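Local coordinates for protein rubisco operon transcriptional regulator (Synechocystis sp., PDB 5Y2W) that acts as a LysR-type transcriptional repressor that probably links carbon and nitrogen metabolism, and binds 2-phosphoglycolate through its regulatory domain, at residues Y76-D81 against K184-V189; Y23-L28 against D206-V211. All coordinates share one frame; numbering follows the deposited sequence.

Contact 1 (Y76-D81 against K184-V189); sequences YQPFLD and KRRWYV. With PGA (2-phosphoglycolic acid), chain B.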
loop_
_atom_site.group_PDB
_atom_site.type_symbol
_atom_site.label_atom_id
_atom_site.label_comp_id
_atom_site.label_asym_id
_atom_site.label_seq_id
_atom_site.Cartn_x
_atom_site.Cartn_y
_atom_site.Cartn_z
ATOM N N TYR A 76 24.270 2.722 -7.780
ATOM C CA TYR A 76 22.961 2.756 -8.403
ATOM C C TYR A 76 22.870 3.312 -9.790
ATOM O O TYR A 76 23.680 4.146 -10.210
ATOM C CB TYR A 76 21.962 3.531 -7.553
ATOM C CG TYR A 76 22.393 4.885 -7.090
ATOM C CD1 TYR A 76 22.094 6.020 -7.812
ATOM C CD2 TYR A 76 23.027 5.045 -5.885
ATOM C CE1 TYR A 76 22.439 7.286 -7.335
ATOM C CE2 TYR A 76 23.388 6.286 -5.413
ATOM C CZ TYR A 76 23.079 7.414 -6.138
ATOM O OH TYR A 76 23.481 8.633 -5.646
ATOM N N GLN A 77 21.817 2.876 -10.484
ATOM C CA GLN A 77 21.519 3.401 -11.801
ATOM C C GLN A 77 20.091 3.871 -11.888
ATOM O O GLN A 77 19.208 3.161 -11.406
ATOM C CB GLN A 77 21.674 2.310 -12.849
ATOM C CG GLN A 77 22.990 1.572 -12.746
ATOM C CD GLN A 77 23.142 0.568 -13.864
ATOM O OE1 GLN A 77 23.079 0.928 -15.028
ATOM N NE2 GLN A 77 23.291 -0.702 -13.509
ATOM N N PRO A 78 19.854 4.998 -12.599
ATOM C CA PRO A 78 18.485 5.365 -12.894
ATOM C C PRO A 78 17.968 4.462 -13.976
ATOM O O PRO A 78 18.709 4.117 -14.874
ATOM C CB PRO A 78 18.610 6.778 -13.427
ATOM C CG PRO A 78 19.955 6.799 -14.130
ATOM C CD PRO A 78 20.821 5.843 -13.345
ATOM N N PHE A 79 16.697 4.070 -13.871
ATOM C CA PHE A 79 16.040 3.239 -14.881
ATOM C C PHE A 79 14.675 3.760 -15.333
ATOM O O PHE A 79 14.178 3.315 -16.334
ATOM C CB PHE A 79 15.925 1.785 -14.411
ATOM C CG PHE A 79 15.031 1.581 -13.212
ATOM C CD1 PHE A 79 15.541 1.642 -11.936
ATOM C CD2 PHE A 79 13.673 1.292 -13.390
ATOM C CE1 PHE A 79 14.723 1.440 -10.838
ATOM C CE2 PHE A 79 12.849 1.080 -12.298
ATOM C CZ PHE A 79 13.359 1.163 -11.021
ATOM N N LEU A 80 14.100 4.746 -14.647
ATOM C CA LEU A 80 12.741 5.221 -14.970
ATOM C C LEU A 80 12.485 6.517 -14.250
ATOM O O LEU A 80 12.834 6.675 -13.118
ATOM C CB LEU A 80 11.669 4.134 -14.579
ATOM C CG LEU A 80 10.314 4.219 -15.290
ATOM C CD1 LEU A 80 10.415 4.206 -16.809
ATOM C CD2 LEU A 80 9.415 3.096 -14.851
ATOM N N ASP A 81 11.878 7.460 -14.923
ATOM C CA ASP A 81 11.496 8.705 -14.291
ATOM C C ASP A 81 10.380 8.460 -13.293
ATOM O O ASP A 81 9.568 7.564 -13.473
ATOM C CB ASP A 81 10.959 9.678 -15.328
ATOM C CG ASP A 81 12.036 10.154 -16.273
ATOM O OD1 ASP A 81 13.219 9.860 -16.004
ATOM O OD2 ASP A 81 11.699 10.834 -17.264
ATOM N N LYS A 184 10.704 16.704 -10.670
ATOM C CA LYS A 184 11.531 15.768 -11.483
ATOM C C LYS A 184 12.325 14.807 -10.568
ATOM O O LYS A 184 13.003 15.209 -9.675
ATOM C CB LYS A 184 12.489 16.538 -12.371
ATOM C CG LYS A 184 11.798 17.237 -13.540
ATOM C CD LYS A 184 12.745 18.230 -14.222
ATOM C CE LYS A 184 12.005 19.220 -15.098
ATOM N NZ LYS A 184 11.218 20.190 -14.272
ATOM N N ARG A 185 12.142 13.527 -10.748
ATOM C CA ARG A 185 12.659 12.575 -9.776
ATOM C C ARG A 185 12.766 11.276 -10.539
ATOM O O ARG A 185 12.132 11.094 -11.571
ATOM C CB ARG A 185 11.664 12.570 -8.631
ATOM C CG ARG A 185 11.858 11.654 -7.475
ATOM C CD ARG A 185 10.627 11.850 -6.565
ATOM N NE ARG A 185 10.601 11.029 -5.342
ATOM C CZ ARG A 185 11.293 11.305 -4.235
ATOM N NH1 ARG A 185 12.015 12.397 -4.188
ATOM N NH2 ARG A 185 11.205 10.529 -3.156
ATOM N N ARG A 186 13.557 10.351 -10.056
ATOM C CA ARG A 186 13.837 9.193 -10.896
ATOM C C ARG A 186 13.777 8.033 -9.972
ATOM O O ARG A 186 13.987 8.233 -8.794
ATOM C CB ARG A 186 15.238 9.348 -11.508
ATOM C CG ARG A 186 15.371 10.629 -12.353
ATOM C CD ARG A 186 16.680 10.779 -13.067
ATOM N NE ARG A 186 16.760 9.982 -14.296
ATOM C CZ ARG A 186 17.896 9.707 -14.978
ATOM N NH1 ARG A 186 19.098 10.122 -14.558
ATOM N NH2 ARG A 186 17.822 8.972 -16.093
ATOM N N TRP A 187 13.424 6.853 -10.483
ATOM C CA TRP A 187 13.671 5.621 -9.774
ATOM C C TRP A 187 15.089 5.087 -10.065
ATOM O O TRP A 187 15.501 4.972 -11.209
ATOM C CB TRP A 187 12.648 4.562 -10.194
ATOM C CG TRP A 187 11.283 4.682 -9.597
ATOM C CD1 TRP A 187 10.914 5.357 -8.469
ATOM C CD2 TRP A 187 10.115 4.059 -10.085
ATOM N NE1 TRP A 187 9.573 5.191 -8.233
ATOM C CE2 TRP A 187 9.062 4.394 -9.206
ATOM C CE3 TRP A 187 9.857 3.190 -11.159
ATOM C CZ2 TRP A 187 7.776 3.950 -9.394
ATOM C CZ3 TRP A 187 8.574 2.778 -11.356
ATOM C CH2 TRP A 187 7.546 3.133 -10.443
ATOM N N TYR A 188 15.790 4.711 -9.009
ATOM C CA TYR A 188 17.102 4.134 -9.106
ATOM C C TYR A 188 17.070 2.745 -8.568
ATOM O O TYR A 188 16.392 2.483 -7.574
ATOM C CB TYR A 188 18.085 4.900 -8.251
ATOM C CG TYR A 188 18.345 6.329 -8.662
ATOM C CD1 TYR A 188 19.206 6.636 -9.715
ATOM C CD2 TYR A 188 17.754 7.386 -7.956
ATOM C CE1 TYR A 188 19.474 7.956 -10.060
ATOM C CE2 TYR A 188 17.998 8.689 -8.299
ATOM C CZ TYR A 188 18.868 8.976 -9.342
ATOM O OH TYR A 188 19.076 10.291 -9.622
ATOM N N VAL A 189 17.809 1.848 -9.214
ATOM C CA VAL A 189 18.089 0.543 -8.625
ATOM C C VAL A 189 19.530 0.551 -8.060
ATOM O O VAL A 189 20.503 0.916 -8.724
ATOM C CB VAL A 189 17.839 -0.622 -9.588
ATOM C CG1 VAL A 189 18.586 -0.417 -10.882
ATOM C CG2 VAL A 189 18.239 -1.947 -8.941
HETATM P P PGA B . 8.000 7.341 -0.396
HETATM O O1P PGA B . 8.731 7.252 -1.834
HETATM O O2P PGA B . 7.216 6.079 -0.253
HETATM O O3P PGA B . 7.165 8.631 -0.481
HETATM O O4P PGA B . 9.116 7.263 0.577
HETATM C C2 PGA B . 8.125 7.018 -3.087
HETATM C C1 PGA B . 8.677 7.917 -4.185
HETATM O O1 PGA B . 8.214 7.811 -5.364
HETATM O O2 PGA B . 9.575 8.728 -3.873
#
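Gln-77 and Val-189 join two antiparallel strands by a reciprocal pair of backbone hydrogen bonds, at the edge of the larger sheet of a periplasmic-binding-protein-like regulatory domain. Further along, a beta bulge sets both Phe-79 and Leu-80 against Trp-187: Phe-79 N binds Trp-187 O, while Trp-187 N gives a 2.7 Å bond to Leu-80 O. The chain turns a corner at Leu-80 and passes into the second sheet, consistent with a hinge crossing between two lobes.

On one face, the Tyr-76 ring brings its edge toward the face of Tyr-188, a T-shaped pair with centroids 5.0 Å apart and planes at 67°. Pro-78 CB sits over the centre of the Arg-186 guanidinium, 3.4 Å above its plane; the bend at chi3 (79°) turns NE back beside the proline, and NE also makes a long salt bridge with Asp-81 OD1 (3.9 Å). On the other face, Trp-187 CB makes an off-centre CH-pi contact with the Phe-79 ring, and Leu-80 CD2 lies alongside the indole, 3.6 Å from Trp-187 CZ3.

A second shell connects this pairing to the ligand pocket. His-162 stacks on Trp-187 and hydrogen-bonds Asp-81 O, while Trp-187 NE1 forms a weak bond to Thr-20 OG1, itself a ligand partner. The CB of Arg-185 points away from segment 76-81, and the chain, extended from CG to NE, reaches into the pocket. There its guanidinium edge meets one carboxylate oxygen twice: PGA O2 lies 2.9 Å from Arg-185 NE and 2.5 Å from Arg-185 NH2, the second doubtfully short.

Contact 2 (Y23-L28 against D206-V211); sequences YFIPRL and DYLMAV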
loop_
_atom_site.group_PDB
_atom_site.type_symbol
_atom_site.label_atom_id
_atom_site.label_comp_id
_atom_site.label_asym_id
_atom_site.label_seq_id
_atom_site.Cartn_x
_atom_site.Cartn_y
_atom_site.Cartn_z
ATOM N N TYR A 23 3.427 -1.273 -8.123
ATOM C CA TYR A 23 2.649 -1.826 -9.251
ATOM C C TYR A 23 3.578 -2.289 -10.372
ATOM O O TYR A 23 3.440 -3.393 -10.890
ATOM C CB TYR A 23 1.683 -0.790 -9.814
ATOM C CG TYR A 23 0.636 -0.318 -8.839
ATOM C CD1 TYR A 23 -0.547 -1.056 -8.641
ATOM C CD2 TYR A 23 0.784 0.891 -8.168
ATOM C CE1 TYR A 23 -1.539 -0.611 -7.760
ATOM C CE2 TYR A 23 -0.192 1.350 -7.293
ATOM C CZ TYR A 23 -1.353 0.595 -7.089
ATOM O OH TYR A 23 -2.308 1.062 -6.204
ATOM N N PHE A 24 4.532 -1.418 -10.704
ATOM C CA PHE A 24 5.487 -1.626 -11.786
ATOM C C PHE A 24 6.362 -2.833 -11.598
ATOM O O PHE A 24 6.478 -3.679 -12.467
ATOM C CB PHE A 24 6.403 -0.446 -11.859
ATOM C CG PHE A 24 7.312 -0.492 -13.030
ATOM C CD1 PHE A 24 6.813 -0.269 -14.284
ATOM C CD2 PHE A 24 8.638 -0.752 -12.869
ATOM C CE1 PHE A 24 7.630 -0.310 -15.379
ATOM C CE2 PHE A 24 9.473 -0.803 -13.957
ATOM C CZ PHE A 24 8.969 -0.569 -15.220
ATOM N N ILE A 25 6.983 -2.938 -10.447
ATOM C CA ILE A 25 7.954 -3.952 -10.272
ATOM C C ILE A 25 7.322 -5.320 -10.323
ATOM O O ILE A 25 7.803 -6.182 -11.063
ATOM C CB ILE A 25 8.750 -3.713 -8.985
ATOM C CG1 ILE A 25 9.620 -2.486 -9.160
ATOM C CG2 ILE A 25 9.544 -4.943 -8.589
ATOM C CD1 ILE A 25 10.739 -2.638 -10.189
ATOM N N PRO A 26 6.223 -5.531 -9.586
ATOM C CA PRO A 26 5.557 -6.815 -9.716
ATOM C C PRO A 26 5.209 -7.175 -11.115
ATOM O O PRO A 26 5.282 -8.329 -11.459
ATOM C CB PRO A 26 4.271 -6.613 -8.927
ATOM C CG PRO A 26 4.779 -5.765 -7.794
ATOM C CD PRO A 26 5.625 -4.745 -8.503
ATOM N N ARG A 27 4.764 -6.214 -11.908
ATOM C CA ARG A 27 4.371 -6.548 -13.256
ATOM C C ARG A 27 5.615 -7.003 -14.049
ATOM O O ARG A 27 5.538 -7.946 -14.790
ATOM C CB ARG A 27 3.726 -5.368 -13.915
ATOM C CG ARG A 27 3.225 -5.663 -15.309
ATOM C CD ARG A 27 2.489 -4.454 -15.852
ATOM N NE ARG A 27 3.391 -3.313 -15.932
ATOM C CZ ARG A 27 3.033 -2.095 -16.313
ATOM N NH1 ARG A 27 1.780 -1.844 -16.675
ATOM N NH2 ARG A 27 3.947 -1.128 -16.354
ATOM N N LEU A 28 6.753 -6.338 -13.854
ATOM C CA LEU A 28 8.027 -6.751 -14.454
ATOM C C LEU A 28 8.521 -8.096 -13.965
ATOM O O LEU A 28 9.170 -8.816 -14.705
ATOM C CB LEU A 28 9.136 -5.756 -14.148
ATOM C CG LEU A 28 9.287 -4.499 -14.993
ATOM C CD1 LEU A 28 10.760 -4.103 -14.893
ATOM C CD2 LEU A 28 8.857 -4.659 -16.460
ATOM N N ASP A 206 20.399 -6.632 -14.681
ATOM C CA ASP A 206 20.575 -6.489 -16.126
ATOM C C ASP A 206 19.242 -6.607 -16.816
ATOM O O ASP A 206 19.016 -5.959 -17.828
ATOM C CB ASP A 206 21.519 -7.584 -16.706
ATOM C CG ASP A 206 22.933 -7.510 -16.139
ATOM O OD1 ASP A 206 23.359 -6.418 -15.739
ATOM O OD2 ASP A 206 23.613 -8.536 -16.054
ATOM N N TYR A 207 18.373 -7.480 -16.303
ATOM C CA TYR A 207 17.028 -7.631 -16.888
ATOM C C TYR A 207 16.221 -6.303 -16.756
ATOM O O TYR A 207 15.634 -5.768 -17.730
ATOM C CB TYR A 207 16.284 -8.826 -16.247
ATOM C CG TYR A 207 14.811 -8.855 -16.628
ATOM C CD1 TYR A 207 14.401 -9.249 -17.902
ATOM C CD2 TYR A 207 13.832 -8.434 -15.723
ATOM C CE1 TYR A 207 13.063 -9.235 -18.257
ATOM C CE2 TYR A 207 12.496 -8.412 -16.070
ATOM C CZ TYR A 207 12.114 -8.820 -17.329
ATOM O OH TYR A 207 10.775 -8.793 -17.633
ATOM N N LEU A 208 16.243 -5.762 -15.551
ATOM C CA LEU A 208 15.579 -4.475 -15.271
ATOM C C LEU A 208 16.098 -3.391 -16.189
ATOM O O LEU A 208 15.312 -2.685 -16.844
ATOM C CB LEU A 208 15.799 -4.073 -13.802
ATOM C CG LEU A 208 15.166 -2.755 -13.310
ATOM C CD1 LEU A 208 13.642 -2.715 -13.476
ATOM C CD2 LEU A 208 15.512 -2.555 -11.856
ATOM N N MET A 209 17.426 -3.238 -16.243
ATOM C CA MET A 209 18.014 -2.195 -17.118
ATOM C C MET A 209 17.626 -2.392 -18.557
ATOM O O MET A 209 17.339 -1.445 -19.276
ATOM C CB MET A 209 19.527 -2.174 -17.026
ATOM C CG MET A 209 19.990 -1.779 -15.649
ATOM S SD MET A 209 19.081 -0.296 -15.075
ATOM C CE MET A 209 19.678 -0.461 -13.438
ATOM N N ALA A 210 17.609 -3.627 -19.002
ATOM C CA ALA A 210 17.345 -3.837 -20.413
ATOM C C ALA A 210 15.911 -3.529 -20.718
ATOM O O ALA A 210 15.630 -2.819 -21.653
ATOM C CB ALA A 210 17.693 -5.278 -20.797
ATOM N N VAL A 211 14.974 -4.049 -19.919
ATOM C CA VAL A 211 13.550 -3.878 -20.290
ATOM C C VAL A 211 13.068 -2.433 -20.171
ATOM O O VAL A 211 12.096 -2.019 -20.851
ATOM C CB VAL A 211 12.601 -4.823 -19.517
ATOM C CG1 VAL A 211 12.966 -6.263 -19.833
ATOM C CG2 VAL A 211 12.615 -4.551 -18.021
#
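Leu-28 carries most of the contact between segments 23-28 and 206-211, and its side chain serves as a worked example of one branch doing most of the joining. The bond from CA to CB already heads for the partner helix. From there CG stands anti to the carbonyl carbon (chi1 -83°), and the two methyls divide the work. Leu-28 CD1 comes up against Leu-208 CD1 at 3.5 Å, a tight carbon pair, and also touches Val-211 CG2 at 3.7 Å. Leu-28 CD2 reaches Val-211 CG2 more loosely, at 4.1 Å. The two leucines cross at about a right angle, whereas Leu-28 and Val-211 approach tip to tip.

Leu-208 and Val-211 are three residues apart, so they present neighbouring side chains from one helix face, and Ile-25, one turn before Leu-28, adds a marginal contact through its CD1. The helix segments lie nearly perpendicular, at 103°, and their axes stay 12.1 Å apart, a separation spanned mainly by side chains.

Beside the apolar cluster, the hydroxyl of Tyr-207 donates a weak hydrogen bond to the backbone O of Leu-28 (OH to O 3.3 Å), with that oxygen near the plane of the ring at its edge. The Tyr-207 ring also meets Phe-32, further along helix 24-35. Pro-26 and Arg-27 pack on Ala-145 and Gln-148 of the second subunit. Both helices also lie against the five-stranded sheet region, Leu-208 on Phe-79 and Val-189, Phe-24 on Leu-80.

Between the two segments, apart from the weak tyrosine bond, the contact is made by methyl groups, which impose little directional constraint.

Contact 2 lies beside the strand pairing of contact 1, their centres about 12 Å apart, and the two meet as a strand pair against helices. Leu-208, which takes Leu-28 on one methyl in contact 2, puts its other methyl, CD2, 3.8 Å from Val-189 CB of contact 1. On the partner helix, Phe-24 CZ reaches Leu-80 CD2 at 3.7 Å, beside the corner in the chain. Strand 186-192 leads on to helix 199-211, so the second segments of both contacts belong to consecutive elements. Only contact 1 supplies a ligand-binding residue, Arg-185; in contact 2 the side chain of Ile-25 remains about 11 Å, between nearest atoms, from the bound 2-phosphoglycolate.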